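Local coordinates for protein 3-dehydroshikimate dehydratase (Bacillus anthracis, PDB 3DX5) that catalyses the manganese-dependent dehydration of 3-dehydroshikimate to 3,4-dihydroxybenzoate, the catechol building block of the siderophore petrobactin, at residues T65-Y70 / E87-L92; R126-L131 / M137-E142; Q40-Q45 / N94-N99. All coordinates share one frame; numbering follows the deposited sequence.

Contact 1. Residues T65-Y70 / E87-L92; sequences TMISDY and EQLAIL. With DHB (3,4-dihydroxybenzoic acid), chain D.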
loop_
_atom_site.group_PDB
_atom_site.type_symbol
_atom_site.label_atom_id
_atom_site.label_comp_id
_atom_site.label_asym_id
_atom_site.label_seq_id
_atom_site.Cartn_x
_atom_site.Cartn_y
_atom_site.Cartn_z
ATOM N N THR A 65 -14.704 14.840 2.432
ATOM C CA THR A 65 -16.060 14.258 2.331
ATOM C C THR A 65 -16.308 13.139 3.353
ATOM O O THR A 65 -17.466 12.868 3.745
ATOM C CB THR A 65 -16.387 13.711 0.881
ATOM O OG1 THR A 65 -15.666 12.488 0.634
ATOM C CG2 THR A 65 -15.990 14.701 -0.189
HETATM N N MSE A 66 -15.223 12.494 3.773
HETATM C CA MSE A 66 -15.292 11.246 4.517
HETATM C C MSE A 66 -13.871 10.812 4.810
HETATM O O MSE A 66 -12.952 11.103 4.028
HETATM C CB MSE A 66 -15.987 10.174 3.658
HETATM C CG MSE A 66 -16.139 8.778 4.319
HETATM SE SE MSE A 66 -17.555 7.725 3.400
HETATM C CE MSE A 66 -16.666 7.442 1.679
ATOM N N ILE A 67 -13.688 10.105 5.919
ATOM C CA ILE A 67 -12.448 9.380 6.145
ATOM C C ILE A 67 -12.741 7.897 5.954
ATOM O O ILE A 67 -13.683 7.359 6.574
ATOM C CB ILE A 67 -11.912 9.649 7.556
ATOM C CG1 ILE A 67 -11.495 11.142 7.627
ATOM C CG2 ILE A 67 -10.752 8.719 7.847
ATOM C CD1 ILE A 67 -11.338 11.660 9.033
ATOM N N SER A 68 -11.938 7.233 5.128
ATOM C CA SER A 68 -12.227 5.855 4.768
ATOM C C SER A 68 -11.227 4.881 5.379
ATOM O O SER A 68 -10.024 4.931 5.105
ATOM C CB SER A 68 -12.338 5.724 3.248
ATOM O OG SER A 68 -13.263 6.693 2.785
ATOM N N ASP A 69 -11.734 4.008 6.240
ATOM C CA ASP A 69 -10.873 3.173 7.030
ATOM C C ASP A 69 -11.434 1.761 7.101
ATOM O O ASP A 69 -12.155 1.345 6.190
ATOM C CB ASP A 69 -10.656 3.816 8.408
ATOM C CG ASP A 69 -9.254 3.509 8.976
ATOM O OD1 ASP A 69 -8.545 4.468 9.364
ATOM O OD2 ASP A 69 -8.860 2.309 9.038
ATOM N N TYR A 70 -11.086 1.026 8.155
ATOM C CA TYR A 70 -11.344 -0.414 8.267
ATOM C C TYR A 70 -11.483 -0.649 9.753
ATOM O O TYR A 70 -10.533 -0.437 10.497
ATOM C CB TYR A 70 -10.133 -1.244 7.722
ATOM C CG TYR A 70 -9.625 -0.759 6.357
ATOM C CD1 TYR A 70 -10.132 -1.308 5.160
ATOM C CD2 TYR A 70 -8.663 0.282 6.259
ATOM C CE1 TYR A 70 -9.695 -0.833 3.902
ATOM C CE2 TYR A 70 -8.265 0.772 5.022
ATOM C CZ TYR A 70 -8.773 0.208 3.851
ATOM O OH TYR A 70 -8.347 0.683 2.613
ATOM N N GLU A 87 -12.359 6.113 18.594
ATOM C CA GLU A 87 -12.160 7.344 19.303
ATOM C C GLU A 87 -11.116 8.220 18.622
ATOM O O GLU A 87 -11.259 9.435 18.617
ATOM C CB GLU A 87 -11.794 7.085 20.773
ATOM C CG GLU A 87 -12.939 6.407 21.560
ATOM C CD GLU A 87 -12.493 5.819 22.911
ATOM O OE1 GLU A 87 -11.302 5.945 23.272
ATOM O OE2 GLU A 87 -13.332 5.229 23.624
ATOM N N GLN A 88 -10.067 7.615 18.058
ATOM C CA GLN A 88 -9.067 8.401 17.332
ATOM C C GLN A 88 -9.639 8.941 15.983
ATOM O O GLN A 88 -9.409 10.089 15.613
ATOM C CB GLN A 88 -7.761 7.601 17.146
ATOM C CG GLN A 88 -6.666 8.307 16.279
ATOM C CD GLN A 88 -6.215 9.671 16.831
ATOM O OE1 GLN A 88 -6.545 10.059 17.980
ATOM N NE2 GLN A 88 -5.457 10.405 16.019
ATOM N N LEU A 89 -10.395 8.116 15.269
ATOM C CA LEU A 89 -11.073 8.548 14.062
ATOM C C LEU A 89 -12.028 9.729 14.284
ATOM O O LEU A 89 -12.107 10.613 13.429
ATOM C CB LEU A 89 -11.797 7.383 13.371
ATOM C CG LEU A 89 -10.929 6.354 12.635
ATOM C CD1 LEU A 89 -11.726 5.098 12.360
ATOM C CD2 LEU A 89 -10.411 6.939 11.332
ATOM N N ALA A 90 -12.699 9.775 15.436
ATOM C CA ALA A 90 -13.573 10.887 15.772
ATOM C C ALA A 90 -12.747 12.159 15.969
ATOM O O ALA A 90 -13.164 13.252 15.571
ATOM C CB ALA A 90 -14.405 10.551 17.037
ATOM N N ILE A 91 -11.566 12.030 16.567
ATOM C CA ILE A 91 -10.638 13.160 16.661
ATOM C C ILE A 91 -10.226 13.691 15.253
ATOM O O ILE A 91 -10.291 14.926 14.959
ATOM C CB ILE A 91 -9.388 12.782 17.509
ATOM C CG1 ILE A 91 -9.779 12.765 18.984
ATOM C CG2 ILE A 91 -8.244 13.758 17.235
ATOM C CD1 ILE A 91 -8.701 12.267 19.948
ATOM N N LEU A 92 -9.802 12.763 14.388
ATOM C CA LEU A 92 -9.430 13.094 13.005
ATOM C C LEU A 92 -10.612 13.722 12.246
ATOM O O LEU A 92 -10.444 14.736 11.576
ATOM C CB LEU A 92 -8.872 11.866 12.258
ATOM C CG LEU A 92 -7.627 11.190 12.841
ATOM C CD1 LEU A 92 -7.318 9.947 12.068
ATOM C CD2 LEU A 92 -6.381 12.127 12.841
HETATM C C1 DHB D . -10.989 -0.753 -1.209
HETATM C C2 DHB D . -12.171 -0.292 -1.781
HETATM C C3 DHB D . -12.707 -0.925 -2.907
HETATM O O3 DHB D . -13.868 -0.534 -3.522
HETATM C C4 DHB D . -12.012 -2.097 -3.445
HETATM O O4 DHB D . -12.566 -2.687 -4.528
HETATM C C5 DHB D . -10.847 -2.568 -2.847
HETATM C C6 DHB D . -10.343 -1.879 -1.728
HETATM C C DHB D . -10.424 -0.027 0.000
HETATM O O1 DHB D . -9.405 -0.390 0.597
HETATM O O2 DHB D . -11.029 1.074 0.441
#
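Ile67 and Leu89 carry the apolar part of this contact, branch against branch: CG2 of Ile67 lies 3.9 Å from CD2 of Leu89, at the point where strand and helix come nearest, with CA atoms 8.1 Å apart. The other arm of Ile67 points across toward the helix, at Leu92. With CG1 anti to the carbonyl carbon (chi1 -67°) and the chain extended beyond it, CD1 comes 4.1 Å from CB of Leu92. Polar groups gather where the strand ends. OD1 of Asp69 sits 3.7 Å from the same CD2 of Leu89, while OD2 accepts the backbone N of Tyr70 through its anti lone pair at 2.7 Å, in a bent bond (131°), and pairs with Lys85 in a salt bridge. Tyr70 turns from the helix to the ligand: its OH donates to O1 of the dihydroxybenzoate carboxylate at 2.5 Å, with O1 near the plane of the ring, and Arg102 also binds this ligand. Strand 64-68 and helix 79-96 thus pack as the first two elements of a beta-alpha-beta unit of the TIM barrel, with a substrate-binding tyrosine just beyond the strand's C-terminal end, where such barrels place their active sites.

Contact 2. Residues R126-L131 / M137-E142; sequences RMICEL and MYVLLE. With MN (manganese (II) ion), chain B; DHB (3,4-dihydroxybenzoic acid), chain D.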
loop_
_atom_site.group_PDB
_atom_site.type_symbol
_atom_site.label_atom_id
_atom_site.label_comp_id
_atom_site.label_asym_id
_atom_site.label_seq_id
_atom_site.Cartn_x
_atom_site.Cartn_y
_atom_site.Cartn_z
ATOM N N ARG A 126 -23.800 -2.005 15.748
ATOM C CA ARG A 126 -24.715 -1.147 16.505
ATOM C C ARG A 126 -23.933 -0.334 17.536
ATOM O O ARG A 126 -24.153 0.888 17.677
ATOM C CB ARG A 126 -25.837 -1.940 17.214
ATOM C CG ARG A 126 -26.917 -1.014 17.800
ATOM C CD ARG A 126 -28.015 -1.794 18.556
ATOM N NE ARG A 126 -28.771 -2.597 17.597
ATOM C CZ ARG A 126 -28.781 -3.920 17.554
ATOM N NH1 ARG A 126 -28.081 -4.640 18.431
ATOM N NH2 ARG A 126 -29.490 -4.519 16.614
HETATM N N MSE A 127 -23.022 -1.010 18.231
HETATM C CA MSE A 127 -22.144 -0.371 19.239
HETATM C C MSE A 127 -21.281 0.722 18.638
HETATM O O MSE A 127 -21.137 1.780 19.225
HETATM C CB MSE A 127 -21.240 -1.400 19.930
HETATM C CG MSE A 127 -22.030 -2.339 20.828
HETATM SE SE MSE A 127 -20.922 -3.766 21.596
HETATM C CE MSE A 127 -19.755 -2.575 22.614
ATOM N N ILE A 128 -20.701 0.454 17.472
ATOM C CA ILE A 128 -19.892 1.455 16.778
ATOM C C ILE A 128 -20.744 2.650 16.339
ATOM O O ILE A 128 -20.300 3.783 16.458
ATOM C CB ILE A 128 -19.124 0.815 15.629
ATOM C CG1 ILE A 128 -17.895 0.096 16.224
ATOM C CG2 ILE A 128 -18.688 1.855 14.594
ATOM C CD1 ILE A 128 -17.376 -0.982 15.316
ATOM N N CYS A 129 -21.959 2.389 15.861
ATOM C CA CYS A 129 -22.901 3.455 15.545
ATOM C C CYS A 129 -23.206 4.328 16.763
ATOM O O CYS A 129 -23.247 5.566 16.645
ATOM C CB CYS A 129 -24.203 2.874 14.984
ATOM S SG CYS A 129 -23.983 2.293 13.305
ATOM N N GLU A 130 -23.415 3.710 17.922
ATOM C CA GLU A 130 -23.724 4.475 19.128
ATOM C C GLU A 130 -22.540 5.319 19.613
ATOM O O GLU A 130 -22.731 6.420 20.130
ATOM C CB GLU A 130 -24.279 3.576 20.239
ATOM C CG GLU A 130 -25.799 3.542 20.260
ATOM C CD GLU A 130 -26.409 4.862 20.730
ATOM O OE1 GLU A 130 -27.010 5.604 19.910
ATOM O OE2 GLU A 130 -26.270 5.156 21.933
ATOM N N LEU A 131 -21.322 4.812 19.435
ATOM C CA LEU A 131 -20.119 5.611 19.708
ATOM C C LEU A 131 -20.062 6.868 18.793
ATOM O O LEU A 131 -19.957 8.012 19.280
ATOM C CB LEU A 131 -18.865 4.751 19.522
ATOM C CG LEU A 131 -17.520 5.321 19.984
ATOM C CD1 LEU A 131 -16.536 4.207 20.284
ATOM C CD2 LEU A 131 -16.920 6.239 18.908
HETATM N N MSE A 137 -21.725 11.712 14.052
HETATM C CA MSE A 137 -21.034 11.210 12.879
HETATM C C MSE A 137 -21.703 9.931 12.407
HETATM O O MSE A 137 -22.265 9.191 13.206
HETATM C CB MSE A 137 -19.568 10.940 13.230
HETATM C CG MSE A 137 -18.759 12.211 13.521
HETATM SE SE MSE A 137 -17.024 11.727 14.252
HETATM C CE MSE A 137 -16.364 13.494 14.893
ATOM N N TYR A 138 -21.634 9.678 11.105
ATOM C CA TYR A 138 -22.281 8.530 10.487
ATOM C C TYR A 138 -21.260 7.484 10.122
ATOM O O TYR A 138 -20.148 7.820 9.630
ATOM C CB TYR A 138 -23.061 8.939 9.235
ATOM C CG TYR A 138 -24.184 9.903 9.554
ATOM C CD1 TYR A 138 -25.433 9.432 9.997
ATOM C CD2 TYR A 138 -23.973 11.283 9.506
ATOM C CE1 TYR A 138 -26.465 10.310 10.343
ATOM C CE2 TYR A 138 -25.014 12.186 9.845
ATOM C CZ TYR A 138 -26.253 11.674 10.240
ATOM O OH TYR A 138 -27.261 12.532 10.583
ATOM N N VAL A 139 -21.667 6.223 10.319
ATOM C CA VAL A 139 -20.887 5.072 9.893
ATOM C C VAL A 139 -21.446 4.585 8.558
ATOM O O VAL A 139 -22.590 4.121 8.478
ATOM C CB VAL A 139 -20.977 3.926 10.956
ATOM C CG1 VAL A 139 -20.230 2.660 10.483
ATOM C CG2 VAL A 139 -20.452 4.420 12.271
ATOM N N LEU A 140 -20.638 4.660 7.505
ATOM C CA LEU A 140 -21.061 4.187 6.196
ATOM C C LEU A 140 -20.449 2.838 5.888
ATOM O O LEU A 140 -19.209 2.712 5.799
ATOM C CB LEU A 140 -20.632 5.171 5.105
ATOM C CG LEU A 140 -21.551 6.385 4.908
ATOM C CD1 LEU A 140 -21.502 7.330 6.164
ATOM C CD2 LEU A 140 -21.170 7.128 3.653
ATOM N N LEU A 141 -21.296 1.831 5.689
ATOM C CA LEU A 141 -20.801 0.547 5.229
ATOM C C LEU A 141 -20.709 0.604 3.731
ATOM O O LEU A 141 -21.634 1.074 3.054
ATOM C CB LEU A 141 -21.753 -0.604 5.642
ATOM C CG LEU A 141 -22.043 -0.722 7.148
ATOM C CD1 LEU A 141 -23.064 -1.871 7.395
ATOM C CD2 LEU A 141 -20.773 -0.913 7.974
ATOM N N GLU A 142 -19.597 0.131 3.208
ATOM C CA GLU A 142 -19.393 0.103 1.761
ATOM C C GLU A 142 -19.944 -1.230 1.192
ATOM O O GLU A 142 -19.751 -2.272 1.785
ATOM C CB GLU A 142 -17.895 0.290 1.454
ATOM C CG GLU A 142 -17.607 0.365 -0.032
ATOM C CD GLU A 142 -16.289 1.026 -0.310
ATOM O OE1 GLU A 142 -15.904 1.972 0.410
ATOM O OE2 GLU A 142 -15.645 0.598 -1.269
HETATM MN MN MN B . -14.982 1.245 -3.128
HETATM C C1 DHB D . -10.989 -0.753 -1.209
HETATM C C2 DHB D . -12.171 -0.292 -1.781
HETATM C C3 DHB D . -12.707 -0.925 -2.907
HETATM O O3 DHB D . -13.868 -0.534 -3.522
HETATM C C4 DHB D . -12.012 -2.097 -3.445
HETATM O O4 DHB D . -12.566 -2.687 -4.528
HETATM C C5 DHB D . -10.847 -2.568 -2.847
HETATM C C6 DHB D . -10.343 -1.879 -1.728
HETATM C C DHB D . -10.424 -0.027 0.000
HETATM O O1 DHB D . -9.405 -0.390 0.597
HETATM O O2 DHB D . -11.029 1.074 0.441
#
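Helix 115-134 returns through a short turn into strand 138-142, and the two backbones come nearest at Cys129 and Val139, whose CA atoms are 6.2 Å apart. Val139 is the strand residue that meets the helix here, its CB directed at the helix. Its CG1 is anti to the backbone N (chi1 176°), which sets CG2 beside that N and 3.9 Å from CG2 of Ile128; the two side chains cross at about a right angle. SG of Cys129 meets the branch point of the same valine, 4.1 Å from CB, and the Cys129 side chain also packs on Leu167 of the neighbouring strand. All three side chains are buried, and the contact is wholly apolar. At the far end of the strand Glu142 faces the barrel interior. An extended chain, with CG anti to the backbone N (chi1 -176°), carries OE2 to the manganese ion at 2.1 Å; O3 of the dihydroxybenzoate binds the same ion, also at 2.1 Å. OE1 does not bind the metal but forms a salt bridge with Arg102, which probably helps to fix the rotation of the carboxylate. Asp172, His198 and Glu253 complete the protein's share of the metal site, set in the xylose isomerase-like TIM barrel.

Contact 3. Residues Q40-Q45 / N94-N99; sequences QNLYMQ and NWFKTN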
loop_
_atom_site.group_PDB
_atom_site.type_symbol
_atom_site.label_atom_id
_atom_site.label_comp_id
_atom_site.label_asym_id
_atom_site.label_seq_id
_atom_site.Cartn_x
_atom_site.Cartn_y
_atom_site.Cartn_z
ATOM N N GLN A 40 -4.403 9.980 9.655
ATOM C CA GLN A 40 -3.682 9.728 10.895
ATOM C C GLN A 40 -2.250 10.214 10.796
ATOM O O GLN A 40 -1.724 10.848 11.721
ATOM C CB GLN A 40 -3.706 8.221 11.208
ATOM C CG GLN A 40 -2.827 7.823 12.443
ATOM C CD GLN A 40 -3.375 8.390 13.780
ATOM O OE1 GLN A 40 -4.532 8.812 13.884
ATOM N NE2 GLN A 40 -2.526 8.403 14.794
ATOM N N ASN A 41 -1.591 9.903 9.694
ATOM C CA ASN A 41 -0.207 10.342 9.581
ATOM C C ASN A 41 -0.041 11.838 9.395
ATOM O O ASN A 41 0.960 12.394 9.827
ATOM C CB ASN A 41 0.546 9.534 8.522
ATOM C CG ASN A 41 0.837 8.111 8.990
ATOM O OD1 ASN A 41 0.424 7.119 8.367
ATOM N ND2 ASN A 41 1.519 8.009 10.094
ATOM N N LEU A 42 -1.011 12.495 8.754
ATOM C CA LEU A 42 -0.966 13.968 8.670
ATOM C C LEU A 42 -1.076 14.563 10.073
ATOM O O LEU A 42 -0.307 15.468 10.437
ATOM C CB LEU A 42 -2.075 14.515 7.771
ATOM C CG LEU A 42 -1.919 14.207 6.271
ATOM C CD1 LEU A 42 -3.225 14.579 5.534
ATOM C CD2 LEU A 42 -0.720 14.955 5.664
ATOM N N TYR A 43 -2.006 14.039 10.868
ATOM C CA TYR A 43 -2.164 14.481 12.233
ATOM C C TYR A 43 -0.894 14.305 13.073
ATOM O O TYR A 43 -0.508 15.214 13.832
ATOM C CB TYR A 43 -3.345 13.723 12.862
ATOM C CG TYR A 43 -3.617 13.961 14.352
ATOM C CD1 TYR A 43 -4.518 14.929 14.768
ATOM C CD2 TYR A 43 -3.026 13.152 15.332
ATOM C CE1 TYR A 43 -4.818 15.105 16.123
ATOM C CE2 TYR A 43 -3.320 13.326 16.699
ATOM C CZ TYR A 43 -4.202 14.311 17.072
ATOM O OH TYR A 43 -4.478 14.494 18.420
HETATM N N MSE A 44 -0.196 13.186 12.922
HETATM C CA MSE A 44 0.989 12.929 13.753
HETATM C C MSE A 44 2.234 13.717 13.337
HETATM O O MSE A 44 3.005 14.158 14.195
HETATM C CB MSE A 44 1.345 11.428 13.770
HETATM C CG MSE A 44 0.303 10.514 14.407
HETATM SE SE MSE A 44 -0.067 10.826 16.282
HETATM C CE MSE A 44 1.689 10.438 17.009
ATOM N N GLN A 45 2.445 13.889 12.035
ATOM C CA GLN A 45 3.735 14.413 11.547
ATOM C C GLN A 45 3.660 15.628 10.620
ATOM O O GLN A 45 4.689 16.216 10.259
ATOM C CB GLN A 45 4.527 13.298 10.858
ATOM C CG GLN A 45 5.129 12.278 11.844
ATOM C CD GLN A 45 6.307 12.821 12.634
ATOM O OE1 GLN A 45 6.572 12.356 13.738
ATOM N NE2 GLN A 45 7.022 13.802 12.075
ATOM N N ASN A 94 -13.142 15.358 13.401
ATOM C CA ASN A 94 -13.290 16.688 13.940
ATOM C C ASN A 94 -12.278 17.650 13.315
ATOM O O ASN A 94 -12.644 18.734 12.867
ATOM C CB ASN A 94 -13.152 16.677 15.463
ATOM C CG ASN A 94 -13.670 17.957 16.073
ATOM O OD1 ASN A 94 -12.915 18.792 16.577
ATOM N ND2 ASN A 94 -14.963 18.141 15.978
ATOM N N TRP A 95 -11.007 17.238 13.236
ATOM C CA TRP A 95 -9.980 18.116 12.725
ATOM C C TRP A 95 -10.207 18.392 11.229
ATOM O O TRP A 95 -10.111 19.540 10.765
ATOM C CB TRP A 95 -8.609 17.479 12.962
ATOM C CG TRP A 95 -7.448 18.310 12.523
ATOM C CD1 TRP A 95 -7.272 19.659 12.713
ATOM C CD2 TRP A 95 -6.259 17.836 11.875
ATOM N NE1 TRP A 95 -6.044 20.044 12.219
ATOM C CE2 TRP A 95 -5.402 18.945 11.709
ATOM C CE3 TRP A 95 -5.827 16.568 11.447
ATOM C CZ2 TRP A 95 -4.142 18.843 11.086
ATOM C CZ3 TRP A 95 -4.570 16.456 10.814
ATOM C CH2 TRP A 95 -3.742 17.591 10.654
ATOM N N PHE A 96 -10.522 17.340 10.483
ATOM C CA PHE A 96 -10.756 17.464 9.050
ATOM C C PHE A 96 -12.132 17.995 8.668
ATOM O O PHE A 96 -12.402 18.224 7.486
ATOM C CB PHE A 96 -10.487 16.130 8.357
ATOM C CG PHE A 96 -9.009 15.823 8.205
ATOM C CD1 PHE A 96 -8.217 16.536 7.283
ATOM C CD2 PHE A 96 -8.407 14.872 9.003
ATOM C CE1 PHE A 96 -6.853 16.262 7.133
ATOM C CE2 PHE A 96 -7.037 14.585 8.883
ATOM C CZ PHE A 96 -6.252 15.285 7.943
ATOM N N LYS A 97 -12.993 18.188 9.673
ATOM C CA LYS A 97 -14.371 18.654 9.490
ATOM C C LYS A 97 -15.256 17.752 8.604
ATOM O O LYS A 97 -15.916 18.204 7.688
ATOM C CB LYS A 97 -14.413 20.123 9.063
ATOM C CG LYS A 97 -13.630 21.036 10.062
ATOM C CD LYS A 97 -13.900 22.500 9.781
ATOM C CE LYS A 97 -13.111 23.444 10.740
ATOM N NZ LYS A 97 -13.332 24.873 10.372
ATOM N N THR A 98 -15.269 16.467 8.898
ATOM C CA THR A 98 -16.137 15.558 8.170
ATOM C C THR A 98 -16.992 14.839 9.218
ATOM O O THR A 98 -16.564 14.670 10.355
ATOM C CB THR A 98 -15.321 14.564 7.243
ATOM O OG1 THR A 98 -16.221 13.681 6.592
ATOM C CG2 THR A 98 -14.341 13.681 8.024
ATOM N N ASN A 99 -18.203 14.447 8.847
ATOM C CA ASN A 99 -19.048 13.682 9.750
ATOM C C ASN A 99 -19.245 12.234 9.285
ATOM O O ASN A 99 -20.218 11.585 9.715
ATOM C CB ASN A 99 -20.412 14.383 9.926
ATOM C CG ASN A 99 -21.255 14.371 8.642
ATOM O OD1 ASN A 99 -20.758 14.082 7.533
ATOM N ND2 ASN A 99 -22.543 14.644 8.791
#
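Trp95 pushes the six-membered part of its indole against the backbone and the root of Tyr43. CZ3 is the leading atom, 3.4 Å from CA of Tyr43 and 3.6 Å from its CB. Trp95 reaches that far because its CG stands anti to the backbone N (chi1 -178°), which sends the ring system out toward helix 36-45. Tyr43 has the same first torsion, and its phenol rises beside the indole: the tyrosine edge is turned toward the tryptophan face in an offset edge-to-face pair, centroids 5.8 Å apart and planes at 74°. The closest ring atoms are CD1 of Tyr43 and CE3 of Trp95, at 3.9 Å. These aromatics join two helices of the outer layer of the TIM barrel, 36-45 and the C-terminal end of 79-96, away from the active site. The latter helix closes in a Schellman motif, in which Lys97 takes a positive phi (59°). Deeper in, CD1 of Leu42 touches the far end of the Phe96 ring, 3.9 Å from CZ. That end of the ring comes nearer to Leu42 than the direction of the Phe96 CB alone would suggest. Thr50 of helix 47-56 touches Leu42, Trp95 and Phe96, and Leu14 of the second subunit packs on Leu42.

From the N terminus, helix 36-45 opens the widest loop, which contact 3 closes when the chain reaches the end of helix 79-96. Contact 1 is nested inside that loop, folding the same helix back on strand 64-68, so helix 79-96 is held by the barrel wall on one contact and by a neighbouring outer helix on the other; Leu92 CD2 packs 3.4 Å from Tyr43 CB between them. Contact 2 follows in series and closes the short turn from helix 115-134 into strand 138-142. It meets contact 3 where Tyr138 N probably hydrogen-bonds Asn99 O, and contact 1 where Met66 SE packs on Leu140 CD2. Contacts 1 and 2 both reach the dihydroxybenzoate, one through its carboxylate and one through its metal-bound O3.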